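Oxidoreductase (Corynebacterium diphtheriae, PDB 3K1Y) is probably a flavin-dependent oxidoreductase of the NADPH-dependent FMN reductase family, with a flavodoxin-like fold expected to bind FMN. Local coordinates at residues Leu116-Ala130 / Met147-Glu161. Numbering follows the deposited sequence.
With SO4 (sulfate ion), chain H.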
loop_
_atom_site.group_PDB
_atom_site.type_symbol
_atom_site.label_atom_id
_atom_site.label_comp_id
_atom_site.label_asym_id
_atom_site.label_seq_id
_atom_site.Cartn_x
_atom_site.Cartn_y
_atom_site.Cartn_z
ATOM N N LEU A 116 -19.885 -5.074 -8.016
ATOM C CA LEU A 116 -19.777 -5.555 -6.646
ATOM C C LEU A 116 -20.125 -4.547 -5.546
ATOM O O LEU A 116 -19.526 -4.576 -4.472
ATOM C CB LEU A 116 -18.357 -6.066 -6.414
ATOM C CG LEU A 116 -17.882 -7.205 -7.306
ATOM C CD1 LEU A 116 -16.366 -7.403 -7.161
ATOM C CD2 LEU A 116 -18.641 -8.456 -6.926
ATOM N N THR A 117 -21.087 -3.665 -5.786
ATOM C CA THR A 117 -21.445 -2.688 -4.761
ATOM C C THR A 117 -22.182 -3.344 -3.595
ATOM O O THR A 117 -23.181 -4.035 -3.797
ATOM C CB THR A 117 -22.343 -1.574 -5.335
ATOM O OG1 THR A 117 -21.657 -0.915 -6.408
ATOM C CG2 THR A 117 -22.692 -0.557 -4.243
ATOM N N GLY A 118 -21.683 -3.129 -2.380
ATOM C CA GLY A 118 -22.314 -3.699 -1.200
ATOM C C GLY A 118 -22.100 -5.195 -0.975
ATOM O O GLY A 118 -22.582 -5.754 0.014
HETATM N N MSE A 119 -21.355 -5.835 -1.867
HETATM C CA MSE A 119 -21.088 -7.269 -1.789
HETATM C C MSE A 119 -20.227 -7.758 -0.612
HETATM O O MSE A 119 -19.036 -7.449 -0.537
HETATM C CB MSE A 119 -20.434 -7.724 -3.099
HETATM C CG MSE A 119 -20.124 -9.206 -3.189
HETATM SE SE MSE A 119 -21.736 -10.274 -3.236
HETATM C CE MSE A 119 -22.306 -9.921 -5.049
ATOM N N PRO A 120 -20.825 -8.527 0.325
ATOM C CA PRO A 120 -20.047 -9.038 1.465
ATOM C C PRO A 120 -18.939 -9.858 0.815
ATOM O O PRO A 120 -19.220 -10.619 -0.114
ATOM C CB PRO A 120 -21.062 -9.888 2.224
ATOM C CG PRO A 120 -22.377 -9.172 1.935
ATOM C CD PRO A 120 -22.258 -8.863 0.458
ATOM N N THR A 121 -17.701 -9.706 1.294
ATOM C CA THR A 121 -16.545 -10.358 0.677
ATOM C C THR A 121 -15.362 -10.740 1.578
ATOM O O THR A 121 -14.940 -9.959 2.437
ATOM C CB THR A 121 -15.950 -9.432 -0.424
ATOM O OG1 THR A 121 -16.930 -9.188 -1.436
ATOM C CG2 THR A 121 -14.708 -10.056 -1.060
ATOM N N ILE A 122 -14.817 -11.935 1.349
ATOM C CA ILE A 122 -13.630 -12.401 2.065
ATOM C C ILE A 122 -12.501 -12.389 1.035
ATOM O O ILE A 122 -12.642 -12.963 -0.054
ATOM C CB ILE A 122 -13.742 -13.863 2.549
ATOM C CG1 ILE A 122 -14.565 -13.954 3.831
ATOM C CG2 ILE A 122 -12.334 -14.439 2.773
ATOM C CD1 ILE A 122 -14.814 -15.380 4.272
ATOM N N ILE A 123 -11.393 -11.740 1.364
ATOM C CA ILE A 123 -10.263 -11.713 0.445
ATOM C C ILE A 123 -9.226 -12.745 0.905
ATOM O O ILE A 123 -8.986 -12.914 2.104
ATOM C CB ILE A 123 -9.648 -10.297 0.358
ATOM C CG1 ILE A 123 -9.321 -9.770 1.751
ATOM C CG2 ILE A 123 -10.636 -9.349 -0.344
ATOM C CD1 ILE A 123 -8.615 -8.435 1.728
ATOM N N ALA A 124 -8.641 -13.462 -0.043
ATOM C CA ALA A 124 -7.665 -14.482 0.295
ATOM C C ALA A 124 -6.542 -14.659 -0.733
ATOM O O ALA A 124 -6.724 -14.440 -1.937
ATOM C CB ALA A 124 -8.382 -15.816 0.527
ATOM N N ALA A 125 -5.379 -15.068 -0.240
ATOM C CA ALA A 125 -4.217 -15.296 -1.085
ATOM C C ALA A 125 -3.406 -16.456 -0.526
ATOM O O ALA A 125 -3.619 -16.893 0.605
ATOM C CB ALA A 125 -3.362 -14.054 -1.139
ATOM N N THR A 126 -2.475 -16.955 -1.322
ATOM C CA THR A 126 -1.635 -18.050 -0.879
ATOM C C THR A 126 -0.244 -17.969 -1.487
ATOM O O THR A 126 -0.029 -17.294 -2.491
ATOM C CB THR A 126 -2.243 -19.417 -1.257
ATOM O OG1 THR A 126 -1.362 -20.457 -0.819
ATOM C CG2 THR A 126 -2.426 -19.531 -2.772
ATOM N N ALA A 127 0.688 -18.673 -0.861
ATOM C CA ALA A 127 2.075 -18.748 -1.307
ATOM C C ALA A 127 2.755 -19.767 -0.401
ATOM O O ALA A 127 2.091 -20.408 0.423
ATOM C CB ALA A 127 2.754 -17.388 -1.191
ATOM N N GLY A 128 4.066 -19.927 -0.549
ATOM C CA GLY A 128 4.787 -20.882 0.277
ATOM C C GLY A 128 4.938 -20.362 1.695
ATOM O O GLY A 128 4.546 -21.018 2.669
ATOM N N SER A 129 5.498 -19.164 1.809
ATOM C CA SER A 129 5.698 -18.555 3.111
ATOM C C SER A 129 4.688 -17.441 3.304
ATOM O O SER A 129 3.844 -17.197 2.442
ATOM C CB SER A 129 7.120 -17.999 3.233
ATOM O OG SER A 129 7.272 -16.789 2.523
ATOM N N ALA A 130 4.792 -16.760 4.436
ATOM C CA ALA A 130 3.886 -15.676 4.766
ATOM C C ALA A 130 4.525 -14.289 4.646
ATOM O O ALA A 130 3.924 -13.293 5.056
ATOM C CB ALA A 130 3.353 -15.879 6.182
HETATM N N MSE A 147 -14.355 -0.825 -5.274
HETATM C CA MSE A 147 -15.591 -1.190 -5.947
HETATM C C MSE A 147 -16.759 -1.197 -4.980
HETATM O O MSE A 147 -17.865 -1.621 -5.314
HETATM C CB MSE A 147 -15.447 -2.539 -6.635
HETATM C CG MSE A 147 -14.672 -2.424 -7.924
HETATM SE SE MSE A 147 -14.449 -4.081 -8.831
HETATM C CE MSE A 147 -12.918 -4.708 -7.847
ATOM N N ARG A 148 -16.490 -0.707 -3.776
ATOM C CA ARG A 148 -17.485 -0.605 -2.728
ATOM C C ARG A 148 -17.997 -1.929 -2.182
ATOM O O ARG A 148 -19.114 -2.008 -1.667
ATOM C CB ARG A 148 -18.648 0.271 -3.203
ATOM C CG ARG A 148 -18.230 1.695 -3.549
ATOM C CD ARG A 148 -19.389 2.469 -4.136
ATOM N NE ARG A 148 -20.504 2.574 -3.197
ATOM C CZ ARG A 148 -21.719 2.992 -3.530
ATOM N NH1 ARG A 148 -21.969 3.342 -4.782
ATOM N NH2 ARG A 148 -22.681 3.054 -2.619
ATOM N N ALA A 149 -17.183 -2.971 -2.296
ATOM C CA ALA A 149 -17.544 -4.270 -1.736
ATOM C C ALA A 149 -17.280 -4.152 -0.227
ATOM O O ALA A 149 -16.355 -3.449 0.187
ATOM C CB ALA A 149 -16.663 -5.358 -2.324
ATOM N N VAL A 150 -18.086 -4.796 0.609
ATOM C CA VAL A 150 -17.806 -4.711 2.037
ATOM C C VAL A 150 -16.952 -5.933 2.352
ATOM O O VAL A 150 -17.427 -7.069 2.314
ATOM C CB VAL A 150 -19.131 -4.642 2.925
ATOM C CG1 VAL A 150 -20.351 -4.421 2.046
ATOM C CG2 VAL A 150 -19.285 -5.873 3.798
ATOM N N VAL A 151 -15.673 -5.689 2.627
ATOM C CA VAL A 151 -14.727 -6.766 2.925
ATOM C C VAL A 151 -14.645 -7.106 4.409
ATOM O O VAL A 151 -14.300 -6.250 5.235
ATOM C CB VAL A 151 -13.308 -6.405 2.428
ATOM C CG1 VAL A 151 -12.320 -7.495 2.821
ATOM C CG2 VAL A 151 -13.321 -6.235 0.919
ATOM N N VAL A 152 -14.944 -8.359 4.750
ATOM C CA VAL A 152 -14.891 -8.750 6.150
ATOM C C VAL A 152 -13.471 -8.579 6.664
ATOM O O VAL A 152 -12.497 -8.854 5.951
ATOM C CB VAL A 152 -15.374 -10.197 6.374
ATOM C CG1 VAL A 152 -16.744 -10.369 5.746
ATOM C CG2 VAL A 152 -14.372 -11.202 5.830
ATOM N N PRO A 153 -13.336 -8.098 7.909
ATOM C CA PRO A 153 -12.063 -7.852 8.587
ATOM C C PRO A 153 -11.031 -8.968 8.490
ATOM O O PRO A 153 -9.830 -8.708 8.399
ATOM C CB PRO A 153 -12.489 -7.609 10.031
ATOM C CG PRO A 153 -13.823 -6.964 9.877
ATOM C CD PRO A 153 -14.464 -7.840 8.822
ATOM N N THR A 154 -11.487 -10.212 8.507
ATOM C CA THR A 154 -10.549 -11.318 8.471
ATOM C C THR A 154 -10.133 -11.768 7.084
ATOM O O THR A 154 -10.884 -12.468 6.392
ATOM C CB THR A 154 -11.108 -12.531 9.223
ATOM O OG1 THR A 154 -11.530 -12.123 10.530
ATOM C CG2 THR A 154 -10.053 -13.609 9.349
ATOM N N GLY A 155 -8.926 -11.366 6.688
ATOM C CA GLY A 155 -8.398 -11.766 5.401
ATOM C C GLY A 155 -7.775 -13.126 5.620
ATOM O O GLY A 155 -7.370 -13.442 6.730
ATOM N N VAL A 156 -7.693 -13.937 4.572
ATOM C CA VAL A 156 -7.121 -15.266 4.700
ATOM C C VAL A 156 -5.887 -15.470 3.831
ATOM O O VAL A 156 -6.000 -15.634 2.616
ATOM C CB VAL A 156 -8.155 -16.339 4.322
ATOM C CG1 VAL A 156 -7.576 -17.722 4.534
ATOM C CG2 VAL A 156 -9.405 -16.157 5.146
ATOM N N PHE A 157 -4.712 -15.464 4.449
ATOM C CA PHE A 157 -3.482 -15.694 3.704
ATOM C C PHE A 157 -2.911 -17.056 4.082
ATOM O O PHE A 157 -2.438 -17.259 5.195
ATOM C CB PHE A 157 -2.428 -14.627 3.992
ATOM C CG PHE A 157 -1.241 -14.707 3.075
ATOM C CD1 PHE A 157 -1.273 -14.097 1.824
ATOM C CD2 PHE A 157 -0.108 -15.434 3.441
ATOM C CE1 PHE A 157 -0.193 -14.208 0.936
ATOM C CE2 PHE A 157 0.979 -15.556 2.570
ATOM C CZ PHE A 157 0.937 -14.940 1.309
ATOM N N ALA A 158 -2.952 -17.989 3.140
ATOM C CA ALA A 158 -2.446 -19.326 3.383
ATOM C C ALA A 158 -1.009 -19.515 2.926
ATOM O O ALA A 158 -0.699 -19.426 1.738
ATOM C CB ALA A 158 -3.343 -20.356 2.705
ATOM N N ALA A 159 -0.135 -19.766 3.892
ATOM C CA ALA A 159 1.271 -20.032 3.620
ATOM C C ALA A 159 1.333 -21.546 3.757
ATOM O O ALA A 159 1.166 -22.075 4.847
ATOM C CB ALA A 159 2.135 -19.365 4.662
ATOM N N THR A 160 1.543 -22.245 2.652
ATOM C CA THR A 160 1.571 -23.704 2.679
ATOM C C THR A 160 2.662 -24.307 3.567
ATOM O O THR A 160 2.479 -25.383 4.139
ATOM C CB THR A 160 1.732 -24.269 1.262
ATOM O OG1 THR A 160 3.032 -23.932 0.758
ATOM C CG2 THR A 160 0.663 -23.685 0.346
ATOM N N GLU A 161 3.785 -23.608 3.686
ATOM C CA GLU A 161 4.901 -24.084 4.494
ATOM C C GLU A 161 4.566 -24.102 5.982
ATOM O O GLU A 161 5.318 -24.650 6.787
ATOM C CB GLU A 161 6.136 -23.212 4.257
ATOM C CG GLU A 161 6.547 -23.111 2.802
ATOM C CD GLU A 161 7.822 -22.316 2.610
ATOM O OE1 GLU A 161 7.988 -21.268 3.273
ATOM O OE2 GLU A 161 8.658 -22.732 1.784
HETATM S S SO4 H . 7.162 -16.988 -1.187
HETATM O O1 SO4 H . 6.440 -16.099 -2.044
HETATM O O2 SO4 H . 7.260 -16.559 0.111
HETATM O O3 SO4 H . 6.607 -18.239 -1.097
HETATM O O4 SO4 H . 8.455 -17.065 -1.684
HETATM O O HOH W 1 -18.794 -2.741 -8.046
HETATM O O HOH W 2 -11.688 -11.115 4.236
#
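Thr117 lays its CG2 over the centre of one guanidinium face of Arg148, 3.7 Å from CZ; chi1 of -59° sets OG1 beside the backbone N and turns the methyl to the guanidinium. Next in line, Gly118 N donates at 2.9 Å, from above the carbonyl plane, to O of Arg148, the C-prime residue of the Schellman motif that ends helix 135-146. Thr121 N then donates to Val150 O, and Thr121 O accepts from Val152 N. Beyond it the pairing slips by two residues: Val152 to Gly155 form a short loop between two ladders, and a water bridges Ile123 N to Val152 O and Thr154 O. From Ile123 O, bound by Val156 N, parallel pairing resumes with the strand axes 12° apart. Strands 120-127 and 150-159, linked by helix 135-146, form the last beta-alpha-beta unit of a flavodoxin-like sheet of order 2-1-3-4-5. Ala125 CB lies 3.6 Å from CD1 of Phe157, oblique to a ring that has Thr126 CA over one face. Ala158 O is gripped twice, by Thr126 OG1 at 2.8 Å and by Ala127 N at 3.0 Å. Past the strand end, Ser129 O meets the Phe157 ring edge in plane, 3.3 Å from CE2, while Ser129 N donates to O3 of a sulfate, probably from crystallisation.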